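Solute-binding protein (Thermoactinomyces vulgaris, PDB 2ZYN) probably binds cyclodextrins or related malto-oligosaccharides outside the cell and hands them to a membrane transporter for sugar uptake. Local coordinates at residues I128-L133 with A275-G280; W80-L85 with V348-I353; K17-V22 with S290-Y295. All blocks are in the same frame, centred on the assembly; numbering follows the deposited sequence.

In the fold
Contacts 1 and 2 line the same sugar site, whereas contact 3 lies far from it. The centres of contacts 1 and 2 are about 13 Å apart, and strand 278-286 links them: it pairs with strand 120-129 in contact 1 and with strands 77-81 and 348-349 of contact 2, Ile279 N lying 2.7 Å from Val348 O in a probable hydrogen bond. Phe278 also packs on Met350, and both contacts reach the glucose of chain B, contact 2 extending to those of chains C and D. Contact 3, at the surface, lies with its centre about 36 Å from that of contact 1 and 28 Å from that of contact 2; helix 293-303 follows strand 278-286.

Contact 1 of 3, residues I128-L133 with A275-G280; sequences IESVAL and AQTFIG. With GLC (alpha-D-glucopyranose), chain B.
Glu129 and Gly280 meet as an antiparallel hydrogen-bonded pair, and flat side chains lie beside it. The ring of Phe278 leads away from 128-133; Met350 CG lies over one of its faces, near the CG rim, and the ring also stacks with Tyr178. A second flat group, the Glu129 carboxylate, takes a hydrogen bond from the sugar: O2 of the chain B glucose donates to Glu129 OE1 at 2.6 Å, and Lys282 forms a salt bridge with OE2. Glu129 CG sits between its backbone N and carbonyl carbon (chi1 70°), and from there the extended chain runs past Gly280 to the ligand. In the backbone pair itself, Gly280 N reaches Glu129 O at 2.8 Å in a nearly straight bond (172°), while Glu129 N to Gly280 O, also 2.8 Å, is more bent at 138°.

Past the bridge the two chains part and a water fills in, accepting from Val131 N at 2.8 Å and donating to Phe278 O at 2.7 Å. Ser130 OG turns back to its own chain and donates to Val131 O at 2.9 Å, whereas Thr277 OG1 is hydrogen-bonded to Gln343. Apolar contacts flank the polar ones: Ile128 CG1 lies alongside Ile279 CG2 at 3.8 Å, and Val131 CG2 meets Thr277 CG2 at 3.8 Å.

The chain passes here from strand 120-129, in one sheet, to strand 132-136, in another, consistent with a link between the two lobes of a solute-binding protein. Helix 335-344 packs on Ser130 and Ala132, helix 174-183 lies against Val131, and strand 348-349 runs parallel to strand 278-286.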
loop_
_atom_site.group_PDB
_atom_site.type_symbol
_atom_site.label_atom_id
_atom_site.label_comp_id
_atom_site.label_asym_id
_atom_site.label_seq_id
_atom_site.Cartn_x
_atom_site.Cartn_y
_atom_site.Cartn_z
ATOM N N ILE A 128 6.739 -5.096 -2.740
ATOM C CA ILE A 128 5.449 -5.581 -3.212
ATOM C C ILE A 128 4.692 -6.085 -1.985
ATOM O O ILE A 128 5.277 -6.735 -1.103
ATOM C CB ILE A 128 5.608 -6.673 -4.306
ATOM C CG1 ILE A 128 4.249 -7.021 -4.924
ATOM C CG2 ILE A 128 6.358 -7.898 -3.758
ATOM C CD1 ILE A 128 4.335 -7.597 -6.347
ATOM N N GLU A 129 3.405 -5.759 -1.906
ATOM C CA GLU A 129 2.678 -5.935 -0.645
ATOM C C GLU A 129 1.185 -6.215 -0.778
ATOM O O GLU A 129 0.525 -5.743 -1.702
ATOM C CB GLU A 129 2.893 -4.708 0.251
ATOM C CG GLU A 129 2.201 -3.440 -0.244
ATOM C CD GLU A 129 2.737 -2.167 0.385
ATOM O OE1 GLU A 129 2.183 -1.091 0.081
ATOM O OE2 GLU A 129 3.704 -2.229 1.178
ATOM N N SER A 130 0.672 -6.989 0.173
ATOM C CA SER A 130 -0.758 -7.148 0.387
ATOM C C SER A 130 -0.978 -7.262 1.886
ATOM O O SER A 130 -0.101 -7.735 2.602
ATOM C CB SER A 130 -1.269 -8.412 -0.299
ATOM O OG SER A 130 -2.588 -8.705 0.113
ATOM N N VAL A 131 -2.137 -6.814 2.358
ATOM C CA VAL A 131 -2.527 -7.075 3.741
ATOM C C VAL A 131 -2.816 -8.566 3.905
ATOM O O VAL A 131 -3.170 -9.248 2.941
ATOM C CB VAL A 131 -3.761 -6.246 4.181
ATOM C CG1 VAL A 131 -3.435 -4.747 4.165
ATOM C CG2 VAL A 131 -4.991 -6.570 3.314
ATOM N N ALA A 132 -2.625 -9.070 5.120
ATOM C CA ALA A 132 -3.025 -10.424 5.467
ATOM C C ALA A 132 -3.513 -10.410 6.904
ATOM O O ALA A 132 -3.642 -9.337 7.504
ATOM C CB ALA A 132 -1.863 -11.399 5.286
ATOM N N LEU A 133 -3.816 -11.591 7.442
ATOM C CA LEU A 133 -4.208 -11.722 8.835
ATOM C C LEU A 133 -2.952 -11.873 9.678
ATOM O O LEU A 133 -2.237 -12.869 9.572
ATOM C CB LEU A 133 -5.133 -12.932 9.026
ATOM C CG LEU A 133 -5.952 -12.997 10.322
ATOM C CD1 LEU A 133 -6.951 -11.851 10.406
ATOM C CD2 LEU A 133 -6.675 -14.326 10.411
ATOM N N ALA A 275 -9.742 -14.603 -0.642
ATOM C CA ALA A 275 -9.939 -13.167 -0.493
ATOM C C ALA A 275 -9.114 -12.436 -1.542
ATOM O O ALA A 275 -7.920 -12.704 -1.707
ATOM C CB ALA A 275 -9.564 -12.712 0.913
ATOM N N GLN A 276 -9.765 -11.540 -2.277
ATOM C CA GLN A 276 -9.077 -10.725 -3.263
ATOM C C GLN A 276 -8.709 -9.378 -2.660
ATOM O O GLN A 276 -9.510 -8.442 -2.662
ATOM C CB GLN A 276 -9.925 -10.530 -4.519
ATOM C CG GLN A 276 -9.675 -11.553 -5.604
ATOM C CD GLN A 276 -9.824 -10.978 -7.008
ATOM O OE1 GLN A 276 -9.533 -11.655 -7.996
ATOM N NE2 GLN A 276 -10.267 -9.725 -7.101
ATOM N N THR A 277 -7.493 -9.304 -2.131
ATOM C CA THR A 277 -6.965 -8.074 -1.558
ATOM C C THR A 277 -6.277 -7.272 -2.655
ATOM O O THR A 277 -5.996 -7.800 -3.734
ATOM C CB THR A 277 -5.930 -8.379 -0.465
ATOM O OG1 THR A 277 -4.978 -9.324 -0.971
ATOM C CG2 THR A 277 -6.603 -8.949 0.766
ATOM N N PHE A 278 -6.009 -5.999 -2.381
ATOM C CA PHE A 278 -5.188 -5.187 -3.269
ATOM C C PHE A 278 -3.728 -5.616 -3.166
ATOM O O PHE A 278 -3.259 -5.968 -2.085
ATOM C CB PHE A 278 -5.288 -3.709 -2.891
ATOM C CG PHE A 278 -6.481 -2.999 -3.475
ATOM C CD1 PHE A 278 -7.199 -2.089 -2.705
ATOM C CD2 PHE A 278 -6.872 -3.215 -4.799
ATOM C CE1 PHE A 278 -8.295 -1.416 -3.235
ATOM C CE2 PHE A 278 -7.960 -2.543 -5.339
ATOM C CZ PHE A 278 -8.674 -1.643 -4.558
ATOM N N ILE A 279 -3.025 -5.595 -4.296
ATOM C CA ILE A 279 -1.567 -5.707 -4.307
ATOM C C ILE A 279 -1.009 -4.307 -4.554
ATOM O O ILE A 279 -1.462 -3.600 -5.460
ATOM C CB ILE A 279 -1.040 -6.681 -5.396
ATOM C CG1 ILE A 279 -1.643 -8.079 -5.216
ATOM C CG2 ILE A 279 0.501 -6.742 -5.388
ATOM C CD1 ILE A 279 -1.518 -8.955 -6.452
ATOM N N GLY A 280 -0.044 -3.910 -3.728
ATOM C CA GLY A 280 0.618 -2.618 -3.866
ATOM C C GLY A 280 2.085 -2.770 -4.217
ATOM O O GLY A 280 2.770 -3.646 -3.691
HETATM C C1 GLC B . -0.357 0.834 3.319
HETATM C C2 GLC B . 0.031 0.722 1.827
HETATM C C3 GLC B . -0.673 1.812 0.922
HETATM C C4 GLC B . -2.142 2.095 1.312
HETATM C C5 GLC B . -2.284 2.339 2.831
HETATM C C6 GLC B . -3.740 2.579 3.254
HETATM O O2 GLC B . 1.456 0.811 1.651
HETATM O O3 GLC B . -0.709 1.379 -0.428
HETATM O O4 GLC B . -2.617 3.244 0.612
HETATM O O5 GLC B . -1.758 1.228 3.583
HETATM O O6 GLC B . -3.742 3.227 4.501
HETATM O O HOH W 1 -3.385 -5.155 0.449
#

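Contact 2 of 3, residues W80-L85 with V348-I353; sequences WPHDRL and VPMPSI. With GLC (alpha-D-glucopyranose), chain C; GLC (alpha-D-glucopyranose), chain D; GLC (alpha-D-glucopyranose), chain B.
Met350 lays its terminal methyl beside Asp83, CE standing 3.3 Å from OD1, and both residues face the bound sugar. The Asp83 carboxylate accepts from two neighbouring hydroxyls of the chain C glucose: O2 gives a very short bond of 2.5 Å to OD1, and O3 one of 2.7 Å to OD2. A bend at chi3 (-76°) turns the Met350 methyl toward this pair and toward Pro81, whose CB lies 4.1 Å from CE and whose ring also borders the glucoses of chains B and C. Next along the chain, Arg84 NH1 donates to O2 of the chain D glucose at 2.8 Å.

Behind this first shell the backbones meet through two CA-H...O contacts. The CA-H of Asp83 points to Pro351 O (CA to O 3.3 Å), and the CA-H of Ser352 points more directly to Asp83 O (3.3 Å, 160° at the hydrogen). The His82 ring lies at a slant to the Met350 side chain, with Ser352 CB and the carbonyl carbon of Pro349 at its edge. Its NE2 is hydrogen-bonded to Ile279 O of the neighbouring strand, which also bonds to Met350 N. An alanine here would leave Ile279 O without the imidazole, probably relying on Met350 N, and is likely to open a gap beside Met350 and Ser352. Farther out, salt bridges to Glu87 and Glu63 hold the Arg84 guanidinium, and Trp360 makes a weak hydrogen bond to Asp83 OD2.

The chemistry is that of carbohydrate recognition: a carboxylate and a guanidinium bind hydroxyls directly, while Pro81 and Met350 supply an apolar surface next to them.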
loop_
_atom_site.group_PDB
_atom_site.type_symbol
_atom_site.label_atom_id
_atom_site.label_comp_id
_atom_site.label_asym_id
_atom_site.label_seq_id
_atom_site.Cartn_x
_atom_site.Cartn_y
_atom_site.Cartn_z
ATOM N N TRP A 80 5.940 6.434 -3.624
ATOM C CA TRP A 80 4.558 6.196 -3.192
ATOM C C TRP A 80 3.993 4.953 -3.875
ATOM O O TRP A 80 4.517 4.535 -4.916
ATOM C CB TRP A 80 3.651 7.419 -3.414
ATOM C CG TRP A 80 3.627 7.981 -4.803
ATOM C CD1 TRP A 80 2.974 7.471 -5.889
ATOM C CD2 TRP A 80 4.256 9.189 -5.242
ATOM N NE1 TRP A 80 3.169 8.283 -6.981
ATOM C CE2 TRP A 80 3.952 9.344 -6.612
ATOM C CE3 TRP A 80 5.053 10.154 -4.611
ATOM C CZ2 TRP A 80 4.421 10.425 -7.369
ATOM C CZ3 TRP A 80 5.521 11.231 -5.362
ATOM C CH2 TRP A 80 5.195 11.359 -6.729
ATOM N N PRO A 81 2.939 4.345 -3.291
ATOM C CA PRO A 81 2.328 3.176 -3.935
ATOM C C PRO A 81 1.826 3.484 -5.351
ATOM O O PRO A 81 1.391 4.598 -5.629
ATOM C CB PRO A 81 1.161 2.824 -3.010
ATOM C CG PRO A 81 1.514 3.427 -1.693
ATOM C CD PRO A 81 2.266 4.679 -2.019
ATOM N N HIS A 82 1.887 2.481 -6.221
ATOM C CA HIS A 82 1.705 2.657 -7.659
ATOM C C HIS A 82 0.310 3.097 -8.112
ATOM O O HIS A 82 0.144 3.474 -9.271
ATOM C CB HIS A 82 2.039 1.348 -8.365
ATOM C CG HIS A 82 1.015 0.286 -8.138
ATOM N ND1 HIS A 82 0.004 0.020 -9.038
ATOM C CD2 HIS A 82 0.814 -0.548 -7.091
ATOM C CE1 HIS A 82 -0.761 -0.946 -8.563
ATOM N NE2 HIS A 82 -0.289 -1.309 -7.384
ATOM N N ASP A 83 -0.692 3.022 -7.234
ATOM C CA ASP A 83 -2.071 3.331 -7.638
ATOM C C ASP A 83 -2.214 4.730 -8.233
ATOM O O ASP A 83 -3.017 4.946 -9.138
ATOM C CB ASP A 83 -3.071 3.142 -6.489
ATOM C CG ASP A 83 -2.688 3.910 -5.244
ATOM O OD1 ASP A 83 -1.675 3.545 -4.614
ATOM O OD2 ASP A 83 -3.416 4.854 -4.863
ATOM N N ARG A 84 -1.420 5.669 -7.733
ATOM C CA ARG A 84 -1.508 7.050 -8.194
ATOM C C ARG A 84 -0.455 7.411 -9.246
ATOM O O ARG A 84 -0.162 8.584 -9.453
ATOM C CB ARG A 84 -1.449 8.011 -7.007
ATOM C CG ARG A 84 -2.665 7.952 -6.094
ATOM C CD ARG A 84 -2.529 8.919 -4.932
ATOM N NE ARG A 84 -2.502 10.312 -5.380
ATOM C CZ ARG A 84 -2.190 11.350 -4.611
ATOM N NH1 ARG A 84 -1.859 11.176 -3.335
ATOM N NH2 ARG A 84 -2.199 12.574 -5.124
ATOM N N LEU A 85 0.112 6.403 -9.906
ATOM C CA LEU A 85 1.112 6.637 -10.950
ATOM C C LEU A 85 0.533 7.359 -12.171
ATOM O O LEU A 85 1.078 8.375 -12.608
ATOM C CB LEU A 85 1.783 5.327 -11.375
ATOM C CG LEU A 85 2.858 5.416 -12.464
ATOM C CD1 LEU A 85 4.040 6.261 -12.019
ATOM C CD2 LEU A 85 3.320 4.030 -12.864
ATOM N N VAL A 348 -5.200 -8.600 -6.440
ATOM C CA VAL A 348 -5.159 -7.896 -7.717
ATOM C C VAL A 348 -4.384 -6.595 -7.526
ATOM O O VAL A 348 -4.571 -5.913 -6.519
ATOM C CB VAL A 348 -6.579 -7.582 -8.262
ATOM C CG1 VAL A 348 -7.283 -8.853 -8.733
ATOM C CG2 VAL A 348 -7.431 -6.863 -7.221
ATOM N N PRO A 349 -3.504 -6.247 -8.482
ATOM C CA PRO A 349 -2.837 -4.956 -8.356
ATOM C C PRO A 349 -3.857 -3.822 -8.348
ATOM O O PRO A 349 -4.854 -3.881 -9.077
ATOM C CB PRO A 349 -1.961 -4.877 -9.614
ATOM C CG PRO A 349 -2.511 -5.903 -10.549
ATOM C CD PRO A 349 -3.081 -6.981 -9.686
ATOM N N MET A 350 -3.623 -2.813 -7.514
ATOM C CA MET A 350 -4.454 -1.614 -7.528
ATOM C C MET A 350 -4.444 -1.016 -8.929
ATOM O O MET A 350 -3.395 -0.994 -9.582
ATOM C CB MET A 350 -3.940 -0.574 -6.533
ATOM C CG MET A 350 -4.112 -0.971 -5.076
ATOM S SD MET A 350 -3.656 0.336 -3.932
ATOM C CE MET A 350 -1.867 0.261 -4.016
ATOM N N PRO A 351 -5.613 -0.561 -9.414
ATOM C CA PRO A 351 -5.614 0.208 -10.658
ATOM C C PRO A 351 -4.649 1.386 -10.563
ATOM O O PRO A 351 -4.451 1.946 -9.477
ATOM C CB PRO A 351 -7.061 0.704 -10.766
ATOM C CG PRO A 351 -7.857 -0.305 -10.026
ATOM C CD PRO A 351 -6.975 -0.748 -8.880
ATOM N N SER A 352 -4.026 1.736 -11.682
ATOM C CA SER A 352 -3.079 2.846 -11.699
ATOM C C SER A 352 -3.429 3.900 -12.750
ATOM O O SER A 352 -2.646 4.820 -12.991
ATOM C CB SER A 352 -1.641 2.341 -11.885
ATOM O OG SER A 352 -1.512 1.584 -13.073
ATOM N N ILE A 353 -4.608 3.773 -13.360
ATOM C CA ILE A 353 -5.087 4.785 -14.310
ATOM C C ILE A 353 -5.322 6.123 -13.596
ATOM O O ILE A 353 -5.560 6.135 -12.387
ATOM C CB ILE A 353 -6.347 4.316 -15.090
ATOM C CG1 ILE A 353 -7.492 3.940 -14.138
ATOM C CG2 ILE A 353 -5.990 3.156 -16.017
ATOM C CD1 ILE A 353 -8.766 3.515 -14.843
HETATM C C1 GLC C . -3.614 3.028 -0.387
HETATM C C2 GLC C . -3.178 3.750 -1.653
HETATM C C3 GLC C . -3.090 5.260 -1.409
HETATM C C4 GLC C . -4.413 5.836 -0.797
HETATM C C5 GLC C . -4.868 5.000 0.418
HETATM C C6 GLC C . -6.258 5.343 0.904
HETATM O O2 GLC C . -1.949 3.250 -2.150
HETATM O O3 GLC C . -2.705 6.002 -2.530
HETATM O O4 GLC C . -4.133 7.136 -0.351
HETATM O O5 GLC C . -4.847 3.579 0.110
HETATM O O6 GLC C . -6.446 4.836 2.207
HETATM C C1 GLC D . -4.760 8.167 -1.154
HETATM C C2 GLC D . -3.799 9.327 -1.238
HETATM C C3 GLC D . -3.562 9.937 0.140
HETATM C C4 GLC D . -4.884 10.311 0.901
HETATM C C5 GLC D . -5.885 9.119 0.838
HETATM C C6 GLC D . -7.323 9.431 1.279
HETATM O O2 GLC D . -2.557 8.965 -1.847
HETATM O O3 GLC D . -2.687 11.027 0.142
HETATM O O4 GLC D . -4.466 10.487 2.256
HETATM O O5 GLC D . -5.986 8.556 -0.497
HETATM O O6 GLC D . -7.805 10.532 0.473
HETATM C C1 GLC B . -0.357 0.834 3.319
HETATM C C2 GLC B . 0.031 0.722 1.827
HETATM C C3 GLC B . -0.673 1.812 0.922
HETATM C C4 GLC B . -2.142 2.095 1.312
HETATM C C5 GLC B . -2.284 2.339 2.831
HETATM C C6 GLC B . -3.740 2.579 3.254
HETATM O O2 GLC B . 1.456 0.811 1.651
HETATM O O3 GLC B . -0.709 1.379 -0.428
HETATM O O4 GLC B . -2.617 3.244 0.612
HETATM O O5 GLC B . -1.758 1.228 3.583
HETATM O O6 GLC B . -3.742 3.227 4.501
HETATM O O HOH W 2 -3.507 6.958 -10.744
#

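Contact 3 of 3, residues K17-V22 with S290-Y295; sequences KPDKLV and SKYPKY
Tyr292, which packs on Leu21, is held at its backbone by Ser290 OG, an atom with two partners: it accepts from Tyr292 N at 3.2 Å (145°), closing an ST turn, and is hydrogen-bonded to Asp76. The other carboxylate oxygen of Asp76 binds Val22 N, so this one acid joins both segments. Tyr292 stands at the N-cap position, just before helix 293-303.

Leu21 carries the apolar part of the contact, with one methyl for each tyrosine. CD2 lies 3.8 Å from Tyr292 CB, and CD1 lies 3.8 Å from Tyr295 O and 4.1 Å from Tyr295 CB. With CG anti to its carbonyl carbon (chi1 -64°), Leu21 brings its branched end into the corner formed by the loop and the first turn of the helix. Lys291 CB lies over one face of the Tyr292 ring, 3.7 Å above the plane and offset toward the rim.

Asp19 completes the contact near the surface. Its OD1 is 3.9 Å from Tyr295 CE2, and its carboxylate stands almost perpendicular to that ring, the planes 84° apart; Tyr292 CE2 is a little farther from the same oxygen. Both Asp19 and Tyr295 touch a crystal neighbour, and their poses may owe something to it. Ile49 also lies on Leu21, beside the adjoining strand 50-55.

Between the segments themselves the attraction is mainly apolar packing around the buried Leu21, with Asp19 OD1 near the tyrosine ring carbons probably adding a weak electrostatic part, while the directional polar bonds run through Asp76.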
loop_
_atom_site.group_PDB
_atom_site.type_symbol
_atom_site.label_atom_id
_atom_site.label_comp_id
_atom_site.label_asym_id
_atom_site.label_seq_id
_atom_site.Cartn_x
_atom_site.Cartn_y
_atom_site.Cartn_z
ATOM N N LYS A 17 30.264 23.669 -7.476
ATOM C CA LYS A 17 30.247 22.212 -7.644
ATOM C C LYS A 17 29.573 21.443 -6.487
ATOM O O LYS A 17 30.081 20.400 -6.057
ATOM C CB LYS A 17 31.672 21.684 -7.900
ATOM C CG LYS A 17 32.713 22.117 -6.863
ATOM C CD LYS A 17 34.120 21.676 -7.246
ATOM C CE LYS A 17 35.142 22.167 -6.228
ATOM N NZ LYS A 17 36.547 21.877 -6.636
ATOM N N PRO A 18 28.415 21.934 -5.990
ATOM C CA PRO A 18 27.786 21.178 -4.916
ATOM C C PRO A 18 26.849 20.100 -5.471
ATOM O O PRO A 18 25.622 20.233 -5.389
ATOM C CB PRO A 18 27.013 22.250 -4.135
ATOM C CG PRO A 18 26.849 23.413 -5.084
ATOM C CD PRO A 18 27.617 23.122 -6.345
ATOM N N ASP A 19 27.440 19.052 -6.044
ATOM C CA ASP A 19 26.689 17.923 -6.590
ATOM C C ASP A 19 25.971 17.170 -5.475
ATOM O O ASP A 19 26.549 16.297 -4.817
ATOM C CB ASP A 19 27.609 16.986 -7.384
ATOM C CG ASP A 19 27.827 17.457 -8.812
ATOM O OD1 ASP A 19 26.885 17.354 -9.626
ATOM O OD2 ASP A 19 28.946 17.921 -9.124
ATOM N N LYS A 20 24.706 17.529 -5.273
ATOM C CA LYS A 20 23.902 16.990 -4.182
ATOM C C LYS A 20 22.531 16.537 -4.675
ATOM O O LYS A 20 21.811 17.297 -5.330
ATOM C CB LYS A 20 23.746 18.040 -3.080
ATOM C CG LYS A 20 23.046 17.553 -1.824
ATOM C CD LYS A 20 22.536 18.730 -1.012
ATOM C CE LYS A 20 21.921 18.274 0.293
ATOM N NZ LYS A 20 21.270 19.403 1.011
ATOM N N LEU A 21 22.182 15.294 -4.351
ATOM C CA LEU A 21 20.877 14.735 -4.688
ATOM C C LEU A 21 19.978 14.681 -3.454
ATOM O O LEU A 21 20.463 14.537 -2.332
ATOM C CB LEU A 21 21.029 13.341 -5.310
ATOM C CG LEU A 21 21.762 13.251 -6.657
ATOM C CD1 LEU A 21 22.110 11.810 -6.991
ATOM C CD2 LEU A 21 20.952 13.879 -7.786
ATOM N N VAL A 22 18.672 14.823 -3.672
ATOM C CA VAL A 22 17.688 14.778 -2.590
ATOM C C VAL A 22 16.735 13.604 -2.810
ATOM O O VAL A 22 16.223 13.405 -3.913
ATOM C CB VAL A 22 16.893 16.112 -2.472
ATOM C CG1 VAL A 22 15.869 16.051 -1.346
ATOM C CG2 VAL A 22 17.835 17.287 -2.244
ATOM N N SER A 290 13.641 17.154 -11.577
ATOM C CA SER A 290 15.011 16.854 -11.177
ATOM C C SER A 290 15.995 17.517 -12.134
ATOM O O SER A 290 15.866 17.396 -13.356
ATOM C CB SER A 290 15.247 15.342 -11.148
ATOM O OG SER A 290 16.615 15.045 -10.930
ATOM N N LYS A 291 16.963 18.234 -11.568
ATOM C CA LYS A 291 18.001 18.897 -12.354
ATOM C C LYS A 291 19.111 17.925 -12.737
ATOM O O LYS A 291 19.952 18.233 -13.587
ATOM C CB LYS A 291 18.584 20.086 -11.588
ATOM C CG LYS A 291 17.633 21.263 -11.429
ATOM C CD LYS A 291 18.300 22.445 -10.733
ATOM C CE LYS A 291 18.416 22.232 -9.225
ATOM N NZ LYS A 291 19.011 23.417 -8.538
ATOM N N TYR A 292 19.102 16.747 -12.111
ATOM C CA TYR A 292 20.138 15.742 -12.326
ATOM C C TYR A 292 19.539 14.346 -12.561
ATOM O O TYR A 292 19.767 13.438 -11.762
ATOM C CB TYR A 292 21.102 15.716 -11.129
ATOM C CG TYR A 292 21.560 17.084 -10.669
ATOM C CD1 TYR A 292 20.896 17.752 -9.640
ATOM C CD2 TYR A 292 22.651 17.712 -11.268
ATOM C CE1 TYR A 292 21.311 19.012 -9.218
ATOM C CE2 TYR A 292 23.072 18.970 -10.854
ATOM C CZ TYR A 292 22.398 19.612 -9.829
ATOM O OH TYR A 292 22.813 20.855 -9.413
ATOM N N PRO A 293 18.782 14.165 -13.666
ATOM C CA PRO A 293 18.120 12.878 -13.897
ATOM C C PRO A 293 19.102 11.737 -14.157
ATOM O O PRO A 293 18.811 10.592 -13.822
ATOM C CB PRO A 293 17.258 13.139 -15.137
ATOM C CG PRO A 293 17.936 14.259 -15.839
ATOM C CD PRO A 293 18.504 15.123 -14.755
ATOM N N LYS A 294 20.250 12.058 -14.751
ATOM C CA LYS A 294 21.296 11.075 -15.016
ATOM C C LYS A 294 21.844 10.492 -13.712
ATOM O O LYS A 294 21.844 9.273 -13.534
ATOM C CB LYS A 294 22.419 11.708 -15.840
ATOM C CG LYS A 294 23.600 10.794 -16.132
ATOM C CD LYS A 294 24.778 11.605 -16.641
ATOM C CE LYS A 294 26.039 10.765 -16.738
ATOM N NZ LYS A 294 27.194 11.575 -17.214
ATOM N N TYR A 295 22.290 11.365 -12.810
ATOM C CA TYR A 295 22.857 10.944 -11.522
ATOM C C TYR A 295 21.812 10.336 -10.586
ATOM O O TYR A 295 22.107 9.387 -9.858
ATOM C CB TYR A 295 23.576 12.104 -10.817
ATOM C CG TYR A 295 24.757 12.683 -11.576
ATOM C CD1 TYR A 295 25.610 11.864 -12.320
ATOM C CD2 TYR A 295 25.033 14.051 -11.530
ATOM C CE1 TYR A 295 26.696 12.395 -13.013
ATOM C CE2 TYR A 295 26.119 14.590 -12.216
ATOM C CZ TYR A 295 26.944 13.757 -12.953
ATOM O OH TYR A 295 28.017 14.288 -13.631
#